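Local coordinates for protein putative alpha-N-acetylgalactosaminidase (Bacillus halodurans C-125, PDB 3CC1) that is a putative alpha-N-acetylgalactosaminidase, probably a retaining-type barrel glycoside hydrolase that removes terminal N-acetylgalactosamine from glycans, at residues P219-I224 with P270-L275. Sequence-based numbering, arbitrary orientation.
Sequences PGPAPI and PDCGML. Unlike the reference sequence in segment 270-275: G273 (reference Asp).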
loop_
_atom_site.group_PDB
_atom_site.type_symbol
_atom_site.label_atom_id
_atom_site.label_comp_id
_atom_site.label_asym_id
_atom_site.label_seq_id
_atom_site.Cartn_x
_atom_site.Cartn_y
_atom_site.Cartn_z
ATOM N N PRO A 219 23.429 -3.050 3.735
ATOM C CA PRO A 219 22.503 -2.708 4.814
ATOM C C PRO A 219 21.170 -2.213 4.291
ATOM O O PRO A 219 20.211 -2.058 5.060
ATOM C CB PRO A 219 23.250 -1.590 5.568
ATOM C CG PRO A 219 24.072 -0.923 4.518
ATOM C CD PRO A 219 24.476 -2.033 3.547
ATOM N N GLY A 220 21.101 -1.980 2.993
ATOM C CA GLY A 220 19.927 -1.308 2.409
ATOM C C GLY A 220 19.950 0.197 2.708
ATOM O O GLY A 220 20.896 0.710 3.326
ATOM N N PRO A 221 18.913 0.924 2.275
ATOM C CA PRO A 221 17.676 0.496 1.617
ATOM C C PRO A 221 17.755 0.258 0.092
ATOM O O PRO A 221 16.779 -0.220 -0.496
ATOM C CB PRO A 221 16.722 1.651 1.916
ATOM C CG PRO A 221 17.596 2.840 1.953
ATOM C CD PRO A 221 18.917 2.373 2.544
ATOM N N ALA A 222 18.882 0.602 -0.547
ATOM C CA ALA A 222 19.142 0.217 -1.914
ATOM C C ALA A 222 20.010 -1.023 -1.879
ATOM O O ALA A 222 20.863 -1.155 -1.017
ATOM C CB ALA A 222 19.865 1.348 -2.729
ATOM N N PRO A 223 19.793 -1.959 -2.810
ATOM C CA PRO A 223 18.788 -1.993 -3.869
ATOM C C PRO A 223 17.414 -2.328 -3.350
ATOM O O PRO A 223 17.253 -2.939 -2.271
ATOM C CB PRO A 223 19.318 -3.086 -4.815
ATOM C CG PRO A 223 20.016 -4.034 -3.850
ATOM C CD PRO A 223 20.723 -3.096 -2.905
ATOM N N ILE A 224 16.424 -1.845 -4.067
ATOM C CA ILE A 224 15.019 -2.084 -3.710
ATOM C C ILE A 224 14.651 -3.495 -4.157
ATOM O O ILE A 224 14.861 -3.869 -5.302
ATOM C CB ILE A 224 14.030 -1.019 -4.330
ATOM C CG1 ILE A 224 14.484 0.426 -4.013
ATOM C CG2 ILE A 224 12.591 -1.272 -3.828
ATOM C CD1 ILE A 224 13.620 1.538 -4.614
ATOM N N PRO A 270 22.752 3.971 5.985
ATOM C CA PRO A 270 21.879 3.554 4.897
ATOM C C PRO A 270 22.500 3.879 3.540
ATOM O O PRO A 270 22.832 5.053 3.243
ATOM C CB PRO A 270 20.618 4.391 5.117
ATOM C CG PRO A 270 21.193 5.699 5.752
ATOM C CD PRO A 270 22.351 5.262 6.582
ATOM N N ASP A 271 22.606 2.859 2.714
ATOM C CA ASP A 271 23.048 3.041 1.364
ATOM C C ASP A 271 21.876 3.240 0.414
ATOM O O ASP A 271 21.143 2.295 0.130
ATOM C CB ASP A 271 23.879 1.842 0.920
ATOM C CG ASP A 271 24.582 2.097 -0.427
ATOM O OD1 ASP A 271 24.475 3.236 -0.985
ATOM O OD2 ASP A 271 25.244 1.158 -0.930
ATOM N N CYS A 272 21.746 4.467 -0.099
ATOM C CA CYS A 272 20.627 4.842 -0.962
ATOM C C CYS A 272 20.918 4.602 -2.431
ATOM O O CYS A 272 20.030 4.652 -3.276
ATOM C CB CYS A 272 20.242 6.301 -0.740
ATOM S SG CYS A 272 19.547 6.553 0.916
ATOM N N GLY A 273 22.178 4.325 -2.721
ATOM C CA GLY A 273 22.596 4.055 -4.057
ATOM C C GLY A 273 23.664 4.993 -4.592
ATOM O O GLY A 273 23.873 6.102 -4.114
HETATM N N MSE A 274 24.329 4.545 -5.639
HETATM C CA MSE A 274 25.338 5.375 -6.271
HETATM C C MSE A 274 24.644 6.555 -6.964
HETATM O O MSE A 274 23.455 6.479 -7.301
HETATM C CB MSE A 274 26.198 4.520 -7.188
HETATM C CG MSE A 274 27.139 3.516 -6.374
HETATM SE SE MSE A 274 27.797 2.264 -7.600
HETATM C CE MSE A 274 26.292 1.605 -8.640
ATOM N N LEU A 275 25.359 7.670 -7.083
ATOM C CA LEU A 275 24.802 8.905 -7.691
ATOM C C LEU A 275 24.879 8.899 -9.225
ATOM O O LEU A 275 25.970 9.041 -9.780
ATOM C CB LEU A 275 25.510 10.153 -7.143
ATOM C CG LEU A 275 25.777 10.138 -5.626
ATOM C CD1 LEU A 275 26.712 11.329 -5.211
ATOM C CD2 LEU A 275 24.421 10.115 -4.856
#
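D271 sits between two peptide units of the loop 219-224 and bonds to both. Its N-H gives a hydrogen bond to G220 O (D271 N to G220 O 2.8 Å), approaching from above the carbonyl plane, and its carbonyl accepts one from A222 (A222 N to D271 O 2.9 Å), with the donor nearly along the C=O axis at 165°. This is a single parallel beta bridge between P221 and D271. Proline suits the skipped position, since P221 needs no N-H there; its CD instead lies 3.3 Å from D271 O. The peptide before P221 is cis, and G220 has a positive phi (75°), which favours glycine.

The side chain of D271 starts with CB 4.0 Å from G220 O. CG then stands anti to the backbone N (chi1 -170°), carrying the carboxylate along its own chain. There OD1 accepts the N-H of G273 from above the carboxylate plane (G273 N to D271 OD1 3.1 Å), closing an Asx turn, while OD2 makes no contact with 219-224. At the backbone angles of G273 a CB would be jammed against C272 O, so the place calls for glycine.

In this TIM-barrel domain of the alpha-galactosidase A family, the bridge joins the loop between strands 214-216 and 224-225 to the loop between helix 247-262 and strand 279-280. L275, at the end of 270-275, hydrogen-bonds through its backbone to M316 and G318, in and just after strand 315-317.

Apolar groups complete the contact. The rings of P221 and P270 lie side by side, P221 CD 3.7 Å from P270 CB, and W260 of helix 247-262 touches both. A222, buried and small, lets its CB reach 3.4 Å from C272 O, an oxygen buried here without a polar partner.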